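Endoglucanase(Endo-1,4-beta-glucanase)protein (PDB 6R2J) probably hydrolyses internal beta-1,4-glycosidic bonds of cellulose as a family 5 endoglucanase and holds cellobiose in this crystal. Local coordinates at residues Glu107-Gly110 with Pro115-Ala118; Asp140-Pro145 with Gly150-Ala155; Trp289-Tyr292 with Pro298-Gly301. All coordinates share one frame; numbering follows the deposited sequence.

Interactions 1 and 2 are neighbours on one side of the barrel, their centres about 10 Å apart, and they touch directly. Tyr116 OH of interaction 1 lies 2.7 Å from Leu151 O of interaction 2, a probable hydrogen bond, and Ile109 CD1 packs against Met142 CE at 3.4 Å. Interaction 2 is the one that reaches the sugar pocket, through Glu144. Interaction 3 lies on the opposite side of the chain's centre, its nearest atoms about 10 Å from those of interaction 2 and about 21 Å from those of interaction 1. Even so, the side chain of Tyr292 comes to about 8 Å from a bound glucose unit.

Interaction 1: Glu107-Gly110 with Pro115-Ala118; sequences ELIG and PYEA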
ATOM      1  N   GLU A 107      13.528  10.238  12.965  1.00 11.23           N
ATOM      2  CA  GLU A 107      13.063  11.559  13.357  1.00 12.43           C
ATOM      3  C   GLU A 107      11.812  11.880  12.565  1.00 11.75           C
ATOM      4  O   GLU A 107      11.656  11.426  11.433  1.00 11.26           O
ATOM      5  CB  GLU A 107      14.130  12.608  13.047  1.00 14.71           C
ATOM      6  CG  GLU A 107      15.432  12.434  13.825  1.00 16.87           C
ATOM      7  CD  GLU A 107      15.403  13.114  15.182  1.00 18.07           C
ATOM      8  OE1 GLU A 107      16.295  12.856  15.999  1.00 19.34           O
ATOM      9  OE2 GLU A 107      14.477  13.913  15.430  1.00 19.26           O
ATOM     10  N   LEU A 108      10.938  12.702  13.158  1.00 12.14           N
ATOM     11  CA  LEU A 108       9.630  12.999  12.565  1.00 12.39           C
ATOM     12  C   LEU A 108       9.750  13.966  11.384  1.00 11.52           C
ATOM     13  O   LEU A 108      10.454  14.978  11.459  1.00 12.49           O
ATOM     14  CB  LEU A 108       8.675  13.587  13.612  1.00 12.32           C
ATOM     15  CG  LEU A 108       8.071  12.632  14.642  1.00 12.91           C
ATOM     16  CD1 LEU A 108       7.267  13.322  15.691  1.00 11.79           C
ATOM     17  CD2 LEU A 108       7.228  11.630  13.882  1.00 14.27           C
ATOM     18  N   ILE A 109       9.097  13.629  10.273  1.00 10.02           N
ATOM     19  CA  ILE A 109       8.977  14.553   9.153  1.00  9.45           C
ATOM     20  C   ILE A 109       8.177  15.764   9.623  1.00  9.83           C
ATOM     21  O   ILE A 109       7.042  15.626  10.093  1.00 10.71           O
ATOM     22  CB  ILE A 109       8.301  13.866   7.952  1.00  9.64           C
ATOM     23  CG1 ILE A 109       9.022  12.564   7.555  1.00 10.53           C
ATOM     24  CG2 ILE A 109       8.271  14.825   6.750  1.00 10.62           C
ATOM     25  CD1 ILE A 109       8.248  11.667   6.591  1.00 11.24           C
ATOM     26  N   GLY A 110       8.763  16.953   9.507  1.00  9.50           N
ATOM     27  CA  GLY A 110       8.188  18.161  10.057  1.00 11.05           C
ATOM     28  C   GLY A 110       8.890  18.637  11.305  1.00 12.22           C
ATOM     29  O   GLY A 110       8.600  19.743  11.784  1.00 11.91           O
ATOM     30  N   PRO A 115      12.863  18.676   7.850  1.00 14.68           N
ATOM     31  CA  PRO A 115      11.808  19.635   7.493  1.00 15.71           C
ATOM     32  C   PRO A 115      10.908  19.094   6.394  1.00 14.10           C
ATOM     33  O   PRO A 115      11.233  18.159   5.655  1.00 13.98           O
ATOM     34  CB  PRO A 115      12.579  20.897   7.060  1.00 18.20           C
ATOM     35  CG  PRO A 115      13.963  20.737   7.751  1.00 17.42           C
ATOM     36  CD  PRO A 115      14.221  19.251   7.742  1.00 15.90           C
ATOM     37  N   TYR A 116       9.722  19.675   6.341  1.00 13.63           N
ATOM     38  CA  TYR A 116       8.788  19.384   5.272  1.00 13.51           C
ATOM     39  C   TYR A 116       9.425  19.533   3.892  1.00 14.27           C
ATOM     40  O   TYR A 116       9.087  18.786   2.969  1.00 15.61           O
ATOM     41  CB  TYR A 116       7.655  20.384   5.410  1.00 13.13           C
ATOM     42  CG  TYR A 116       6.623  20.088   6.453  1.00 10.99           C
ATOM     43  CD1 TYR A 116       6.545  18.851   7.093  1.00  9.99           C
ATOM     44  CD2 TYR A 116       5.666  21.045   6.748  1.00 11.22           C
ATOM     45  CE1 TYR A 116       5.516  18.576   7.989  1.00  9.00           C
ATOM     46  CE2 TYR A 116       4.675  20.796   7.660  1.00 11.10           C
ATOM     47  CZ  TYR A 116       4.597  19.567   8.272  1.00 10.45           C
ATOM     48  OH  TYR A 116       3.586  19.391   9.168  1.00 10.34           O
ATOM     49  N   GLU A 117      10.308  20.524   3.719  1.00 13.91           N
ATOM     50  CA  GLU A 117      10.973  20.738   2.434  1.00 14.45           C
ATOM     51  C   GLU A 117      11.843  19.551   2.028  1.00 12.87           C
ATOM     52  O   GLU A 117      12.069  19.331   0.835  1.00 12.77           O
ATOM     53  CB  GLU A 117      11.797  22.039   2.500  1.00 17.25           C
ATOM     54  CG  GLU A 117      12.410  22.532   1.166  1.00 22.21           C
ATOM     55  CD  GLU A 117      11.595  22.145  -0.097  1.00 25.29           C
ATOM     56  OE1 GLU A 117      12.163  21.514  -1.026  1.00 25.35           O
ATOM     57  OE2 GLU A 117      10.389  22.486  -0.161  1.00 27.36           O
ATOM     58  N   ALA A 118      12.387  18.810   2.991  1.00 11.91           N
ATOM     59  CA  ALA A 118      13.219  17.659   2.654  1.00 12.00           C
ATOM     60  C   ALA A 118      12.381  16.516   2.088  1.00 10.53           C
ATOM     61  O   ALA A 118      12.813  15.803   1.177  1.00 10.03           O
ATOM     62  CB  ALA A 118      13.979  17.230   3.903  1.00 13.19           C
TER
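Gly110 and Tyr116 meet where the long loop after barrel strand 93-98 turns into helix 116-130, one of the beta-to-alpha connections of the TIM barrel. The loop carries a small antiparallel hairpin, 103-104 with 107-108, and the chain leaves it through Ile109 and Gly110 before Pro115, the N-cap residue, starts the helix. Tyr116 lays one side of its ring beside the glycine: CE1 is 3.4 Å and CD1 is 3.5 Å from Gly110 CA, an oblique approach. The ring gets there because CG stands anti to the tyrosine's own carbonyl carbon (chi1 -80°), which brings the ring alongside Gly110. The fit is close: a CB on Gly110 would come within about 2.7 Å of Tyr116 CE1, and at these backbone angles (phi 105°) it would also crowd Ile109 O. At the far end of the ring the hydroxyl is hydrogen-bonded to Leu151 O, and Ala155 of helix 152-166 also touches the tyrosine. A leucine in place of Tyr116 would probably leave Leu151 O without this partner and open a gap beside Gly110. Ile109 adds a looser apolar contact, its CG2 lying 4.4 Å from Tyr116 CD1. In the first turn of the helix, Ala118 N donates to Pro115 O at 3.0 Å.

Interaction 2: Asp140-Pro145 with Gly150-Ala155; sequences DIMNEP and GLWPGA. With BGC (beta-D-glucopyranose), chain E.
Behind the glycan pocket, which Glu144 lines, Pro145 presses its ring onto the indole of Trp152. Pro145 CG sits over one face in a CH-pi contact, 3.5 Å from the centroid of the five-membered ring of Trp152 and only 8° off its normal. Pro145 CB follows, 3.7 Å from Trp152 CG. A first torsion of 170°, with CG anti to the backbone N of Trp152, carries the indole away from the helix backbone to meet Pro145, Met142 and Ile141. Its rotation is fixed by a hydrogen bond from NE1 to Glu175 O, at the end of strand 171-175. Asn143, Glu144 and Pro145 form the Asn-Glu-Pro signature after the fourth strand of the (beta/alpha)8 barrel; in family 5 enzymes this glutamate is typically the general acid/base, a role consistent with its place here. Glu175 OE1 takes a hydrogen bond from Glu144 N, and His206 ND1 is hydrogen-bonded to Glu144 OE2. That same OE2 lies 2.9 Å from C6 of the bound glucose, a close approach to a carbon; the sugar hydrogen-bonds to Arg178 O, Trp179 O and Ser214 O. At the six-membered end of the indole the packing is tight: Met142 CB comes obliquely to 3.2 Å from Trp152 CH2, before the bent methionine chain leads away toward Ile109. Ile141 CD1 is 4.2 Å from Trp152 CH2, and Ile141 also touches Ile172 and Ile174 of strand 171-175.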
ATOM      1  N   ASP A 140       2.264   6.080  -3.063  1.00  8.25           N
ATOM      2  CA  ASP A 140       1.802   5.996  -1.681  1.00  7.94           C
ATOM      3  C   ASP A 140       2.896   6.711  -0.894  1.00  6.81           C
ATOM      4  O   ASP A 140       3.929   6.141  -0.543  1.00  7.73           O
ATOM      5  CB  ASP A 140       1.604   4.525  -1.340  1.00  7.53           C
ATOM      6  CG  ASP A 140       0.928   4.304  -0.007  1.00  8.48           C
ATOM      7  OD1 ASP A 140       0.915   5.239   0.844  1.00  8.40           O
ATOM      8  OD2 ASP A 140       0.445   3.154   0.180  1.00 10.37           O
ATOM      9  N   ILE A 141       2.688   8.019  -0.703  1.00  7.32           N
ATOM     10  CA  ILE A 141       3.762   8.876  -0.223  1.00  8.30           C
ATOM     11  C   ILE A 141       4.195   8.573   1.211  1.00  6.61           C
ATOM     12  O   ILE A 141       5.298   8.956   1.609  1.00  7.66           O
ATOM     13  CB  ILE A 141       3.391  10.364  -0.403  1.00  8.76           C
ATOM     14  CG1 ILE A 141       2.141  10.752   0.382  1.00 10.10           C
ATOM     15  CG2 ILE A 141       3.137  10.697  -1.865  1.00  8.13           C
ATOM     16  CD1 ILE A 141       1.895  12.245   0.472  1.00 11.04           C
ATOM     17  N   MET A 142       3.387   7.874   2.004  1.00  7.28           N
ATOM     18  CA  MET A 142       3.855   7.476   3.328  1.00  7.77           C
ATOM     19  C   MET A 142       3.014   6.329   3.860  1.00  6.18           C
ATOM     20  O   MET A 142       1.799   6.443   3.916  1.00  6.92           O
ATOM     21  CB  MET A 142       3.759   8.646   4.321  1.00  8.65           C
ATOM     22  CG  MET A 142       4.320   8.382   5.714  1.00  8.10           C
ATOM     23  SD  MET A 142       6.042   7.870   5.639  1.00  8.33           S
ATOM     24  CE  MET A 142       6.781   9.197   4.696  1.00  8.26           C
ATOM     25  N   ASN A 143       3.680   5.291   4.345  1.00  6.35           N
ATOM     26  CA  ASN A 143       3.047   4.191   5.057  1.00  6.65           C
ATOM     27  C   ASN A 143       2.861   4.494   6.551  1.00  6.75           C
ATOM     28  O   ASN A 143       3.802   4.888   7.263  1.00  7.65           O
ATOM     29  CB  ASN A 143       3.889   2.915   4.861  1.00  8.44           C
ATOM     30  CG  ASN A 143       3.331   1.693   5.607  1.00  9.36           C
ATOM     31  OD1 ASN A 143       2.347   1.123   5.174  1.00  8.07           O
ATOM     32  ND2 ASN A 143       3.965   1.298   6.724  1.00 11.52           N
ATOM     33  N   GLU A 144       1.631   4.305   7.012  1.00  6.88           N
ATOM     34  CA  GLU A 144       1.298   4.246   8.434  1.00  7.28           C
ATOM     35  C   GLU A 144       1.921   5.351   9.308  1.00  6.69           C
ATOM     36  O   GLU A 144       2.629   5.050  10.275  1.00  7.07           O
ATOM     37  CB  GLU A 144       1.547   2.868   9.007  1.00  6.89           C
ATOM     38  CG  GLU A 144       0.616   1.804   8.367  1.00  8.09           C
ATOM     39  CD  GLU A 144       0.721   0.397   8.976  1.00  8.88           C
ATOM     40  OE1 GLU A 144       1.537   0.164   9.896  1.00  9.04           O
ATOM     41  OE2 GLU A 144      -0.018  -0.495   8.478  1.00  9.37           O
ATOM     42  N   PRO A 145       1.608   6.610   9.037  1.00  7.36           N
ATOM     43  CA  PRO A 145       1.948   7.663  10.002  1.00  7.38           C
ATOM     44  C   PRO A 145       1.408   7.331  11.378  1.00  7.53           C
ATOM     45  O   PRO A 145       0.276   6.876  11.525  1.00  7.21           O
ATOM     46  CB  PRO A 145       1.276   8.920   9.445  1.00  8.72           C
ATOM     47  CG  PRO A 145       0.596   8.525   8.201  1.00  9.18           C
ATOM     48  CD  PRO A 145       0.888   7.098   7.848  1.00  7.83           C
ATOM     49  N   GLY A 150       0.871  16.047  15.236  1.00 10.58           N
ATOM     50  CA  GLY A 150       0.219  17.027  14.398  1.00  8.84           C
ATOM     51  C   GLY A 150       0.958  17.340  13.129  1.00  8.19           C
ATOM     52  O   GLY A 150       0.559  18.266  12.429  1.00 10.75           O
ATOM     53  N   LEU A 151       2.021  16.601  12.813  1.00  7.44           N
ATOM     54  CA  LEU A 151       2.878  16.956  11.702  1.00  7.71           C
ATOM     55  C   LEU A 151       2.492  16.263  10.410  1.00  7.93           C
ATOM     56  O   LEU A 151       2.870  16.753   9.341  1.00  8.28           O
ATOM     57  CB  LEU A 151       4.334  16.593  11.992  1.00  6.60           C
ATOM     58  CG  LEU A 151       4.991  17.376  13.109  1.00  7.22           C
ATOM     59  CD1 LEU A 151       6.350  16.812  13.372  1.00  8.76           C
ATOM     60  CD2 LEU A 151       5.040  18.844  12.729  1.00  7.39           C
ATOM     61  N   TRP A 152       1.763  15.137  10.470  1.00  9.04           N
ATOM     62  CA  TRP A 152       1.506  14.387   9.241  1.00  9.35           C
ATOM     63  C   TRP A 152       0.717  15.191   8.184  1.00 10.58           C
ATOM     64  O   TRP A 152       1.097  15.157   6.998  1.00 11.58           O
ATOM     65  CB  TRP A 152       0.923  12.998   9.560  1.00  9.66           C
ATOM     66  CG  TRP A 152       0.430  12.321   8.291  1.00 10.99           C
ATOM     67  CD1 TRP A 152      -0.830  11.873   8.038  1.00 11.89           C
ATOM     68  CD2 TRP A 152       1.179  12.091   7.072  1.00 10.30           C
ATOM     69  NE1 TRP A 152      -0.907  11.349   6.760  1.00 12.57           N
ATOM     70  CE2 TRP A 152       0.314  11.469   6.156  1.00 11.83           C
ATOM     71  CE3 TRP A 152       2.496  12.301   6.690  1.00  9.60           C
ATOM     72  CZ2 TRP A 152       0.720  11.105   4.877  1.00 10.62           C
ATOM     73  CZ3 TRP A 152       2.887  11.938   5.420  1.00  9.72           C
ATOM     74  CH2 TRP A 152       2.003  11.352   4.533  1.00 10.09           C
ATOM     75  N   PRO A 153      -0.381  15.902   8.515  1.00 10.20           N
ATOM     76  CA  PRO A 153      -1.166  16.548   7.442  1.00 11.28           C
ATOM     77  C   PRO A 153      -0.383  17.578   6.625  1.00 10.89           C
ATOM     78  O   PRO A 153      -0.505  17.624   5.394  1.00 11.07           O
ATOM     79  CB  PRO A 153      -2.347  17.158   8.207  1.00 12.48           C
ATOM     80  CG  PRO A 153      -2.533  16.209   9.412  1.00 11.90           C
ATOM     81  CD  PRO A 153      -1.106  15.871   9.803  1.00 11.02           C
ATOM     82  N   GLY A 154       0.436  18.403   7.280  1.00  9.35           N
ATOM     83  CA  GLY A 154       1.286  19.327   6.555  1.00  8.23           C
ATOM     84  C   GLY A 154       2.330  18.646   5.689  1.00  8.94           C
ATOM     85  O   GLY A 154       2.700  19.168   4.630  1.00 10.97           O
ATOM     86  N   ALA A 155       2.870  17.520   6.158  1.00  8.62           N
ATOM     87  CA  ALA A 155       3.874  16.795   5.380  1.00  9.52           C
ATOM     88  C   ALA A 155       3.252  16.213   4.125  1.00  9.90           C
ATOM     89  O   ALA A 155       3.853  16.274   3.046  1.00 10.49           O
ATOM     90  CB  ALA A 155       4.480  15.669   6.220  1.00  8.49           C
TER
HETATM   91  C2  BGC E   2      -3.353  -0.074  13.466  0.71 15.36           C
HETATM   92  C3  BGC E   2      -3.836   0.295  12.099  0.71 10.56           C
HETATM   93  C4  BGC E   2      -2.857  -0.366  11.185  0.71 11.69           C
HETATM   94  C5  BGC E   2      -2.259  -1.664  11.631  0.71 33.08           C
HETATM   95  C6  BGC E   2      -1.400  -2.062  10.469  0.71  7.08           C
HETATM   96  C1  BGC E   2      -2.568  -1.348  13.869  0.71 20.14           C
HETATM   97  O2  BGC E   2      -4.460   0.313  14.378  0.71 19.35           O
HETATM   98  O3  BGC E   2      -3.855   1.710  11.878  0.71 51.96           O
HETATM   99  O4  BGC E   2      -3.643  -0.324  10.016  0.71 18.47           O
HETATM  100  O5  BGC E   2      -1.461  -1.386  12.878  0.71 20.05           O
HETATM  101  O6  BGC E   2      -0.432  -3.025  10.961  0.71 17.58           O

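Interaction 3: Trp289-Tyr292 with Pro298-Gly301; sequences WGTY and PRNG
Trp289 to Tyr292 form a type II' beta turn, closed by Tyr292 N donating to Trp289 O at 2.8 Å and bent at Gly290, whose positive phi of 48° suits the first corner. Arg299 approaches this turn from residues 298-301, its chain extended from CG to NE, and spreads its guanidinium against the backbone. Thr291 CA lies over one face of the group, 3.5 Å from Arg299 NH2, and Gly290 O is over a face as well. Tyr292 O instead lies at the edge, close to the guanidinium plane and 3.2 Å from Arg299 NH2. A water, also near the guanidinium plane, links the two parts of this connection: it donates to Thr291 O at 2.9 Å and accepts from Arg299 NH1 at 3.1 Å. The threonine side chain crosses the arginine at about a right angle, with Thr291 CG2 4.0 Å from Arg299 NH1. The contact is a surface one, inside the connection from barrel strand 280-285 to helix 305-311. Trp289 and Tyr292 touch Trp283 of strand 280-285, and Pro298 touches Tyr46 and Tyr47 of helix 41-49.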
ATOM      1  N   TRP A 289      10.023 -14.200   2.566  1.00  9.53           N
ATOM      2  CA  TRP A 289       9.073 -14.378   3.656  1.00 11.96           C
ATOM      3  C   TRP A 289       9.147 -15.736   4.362  1.00 11.29           C
ATOM      4  O   TRP A 289       8.444 -15.938   5.375  1.00 11.91           O
ATOM      5  CB  TRP A 289       7.662 -14.206   3.120  1.00 12.56           C
ATOM      6  CG  TRP A 289       7.294 -12.813   2.776  1.00 10.40           C
ATOM      7  CD1 TRP A 289       6.968 -12.335   1.545  1.00  9.70           C
ATOM      8  CD2 TRP A 289       7.151 -11.722   3.686  1.00 10.33           C
ATOM      9  NE1 TRP A 289       6.659 -11.002   1.628  1.00  8.50           N
ATOM     10  CE2 TRP A 289       6.760 -10.605   2.935  1.00  9.24           C
ATOM     11  CE3 TRP A 289       7.327 -11.582   5.066  1.00  9.71           C
ATOM     12  CZ2 TRP A 289       6.540  -9.372   3.502  1.00 10.22           C
ATOM     13  CZ3 TRP A 289       7.121 -10.341   5.630  1.00 10.43           C
ATOM     14  CH2 TRP A 289       6.721  -9.259   4.849  1.00 10.76           C
ATOM     15  N   GLY A 290       9.975 -16.657   3.881  1.00 11.28           N
ATOM     16  CA  GLY A 290      10.068 -17.950   4.536  1.00 11.63           C
ATOM     17  C   GLY A 290       8.691 -18.529   4.807  1.00 10.92           C
ATOM     18  O   GLY A 290       7.831 -18.583   3.924  1.00 11.42           O
ATOM     19  N   THR A 291       8.470 -18.964   6.049  1.00 11.67           N
ATOM     20  CA  THR A 291       7.199 -19.550   6.450  1.00 12.71           C
ATOM     21  C   THR A 291       6.294 -18.552   7.166  1.00 12.53           C
ATOM     22  O   THR A 291       5.402 -18.959   7.910  1.00 14.13           O
ATOM     23  CB  THR A 291       7.420 -20.820   7.280  1.00 14.67           C
ATOM     24  OG1 THR A 291       8.202 -20.524   8.438  1.00 15.48           O
ATOM     25  CG2 THR A 291       8.122 -21.861   6.437  1.00 15.28           C
ATOM     26  N   TYR A 292       6.496 -17.256   6.955  1.00 11.26           N
ATOM     27  CA  TYR A 292       5.582 -16.253   7.494  1.00 11.60           C
ATOM     28  C   TYR A 292       4.124 -16.667   7.256  1.00 12.81           C
ATOM     29  O   TYR A 292       3.708 -16.952   6.121  1.00 11.97           O
ATOM     30  CB  TYR A 292       5.925 -14.903   6.852  1.00 11.14           C
ATOM     31  CG  TYR A 292       5.123 -13.699   7.290  1.00 11.45           C
ATOM     32  CD1 TYR A 292       4.811 -13.481   8.619  1.00 11.02           C
ATOM     33  CD2 TYR A 292       4.673 -12.782   6.347  1.00 11.44           C
ATOM     34  CE1 TYR A 292       4.048 -12.354   9.008  1.00 12.03           C
ATOM     35  CE2 TYR A 292       3.926 -11.660   6.710  1.00 10.65           C
ATOM     36  CZ  TYR A 292       3.622 -11.430   8.035  1.00 12.12           C
ATOM     37  OH  TYR A 292       2.876 -10.286   8.355  1.00 13.79           O
ATOM     38  N   PRO A 298       3.756 -18.523  -3.016  1.00 10.88           N
ATOM     39  CA  PRO A 298       3.704 -19.989  -3.089  1.00 10.76           C
ATOM     40  C   PRO A 298       5.006 -20.672  -2.690  1.00 12.62           C
ATOM     41  O   PRO A 298       6.104 -20.101  -2.683  1.00 12.44           O
ATOM     42  CB  PRO A 298       3.379 -20.268  -4.556  1.00 11.93           C
ATOM     43  CG  PRO A 298       3.836 -19.030  -5.284  1.00 11.76           C
ATOM     44  CD  PRO A 298       3.508 -17.919  -4.344  1.00  9.83           C
ATOM     45  N   ARG A 299       4.841 -21.934  -2.318  1.00 13.17           N
ATOM     46  CA  ARG A 299       5.895 -22.748  -1.741  1.00 15.93           C
ATOM     47  C   ARG A 299       5.819 -24.077  -2.460  1.00 19.36           C
ATOM     48  O   ARG A 299       4.772 -24.716  -2.435  1.00 19.51           O
ATOM     49  CB  ARG A 299       5.639 -23.046  -0.265  1.00 16.93           C
ATOM     50  CG  ARG A 299       5.458 -21.845   0.588  1.00 17.55           C
ATOM     51  CD  ARG A 299       5.014 -22.212   1.987  1.00 17.78           C
ATOM     52  NE  ARG A 299       4.760 -20.983   2.723  1.00 19.22           N
ATOM     53  CZ  ARG A 299       4.526 -20.905   4.027  1.00 19.12           C
ATOM     54  NH1 ARG A 299       4.505 -22.017   4.755  1.00 17.82           N
ATOM     55  NH2 ARG A 299       4.299 -19.702   4.586  1.00 19.69           N
ATOM     56  N   ASN A 300       6.932 -24.502  -3.056  1.00 22.35           N
ATOM     57  CA  ASN A 300       6.964 -25.774  -3.772  1.00 25.18           C
ATOM     58  C   ASN A 300       6.033 -25.745  -4.963  1.00 24.69           C
ATOM     59  O   ASN A 300       5.589 -26.805  -5.426  1.00 25.82           O
ATOM     60  CB  ASN A 300       6.538 -26.945  -2.884  1.00 29.02           C
ATOM     61  CG  ASN A 300       6.848 -26.716  -1.412  1.00 31.78           C
ATOM     62  OD1 ASN A 300       5.943 -26.544  -0.556  1.00 33.73           O
ATOM     63  ND2 ASN A 300       8.140 -26.740  -1.098  1.00 32.63           N
ATOM     64  N   GLY A 301       5.771 -24.553  -5.492  1.00 23.84           N
ATOM     65  CA  GLY A 301       4.775 -24.414  -6.532  1.00 23.16           C
ATOM     66  C   GLY A 301       3.345 -24.610  -6.060  1.00 22.76           C
ATOM     67  O   GLY A 301       2.415 -24.611  -6.880  1.00 21.56           O
TER
HETATM   68  O   HOH W   1       3.461 -21.106   7.499  1.00 16.15           O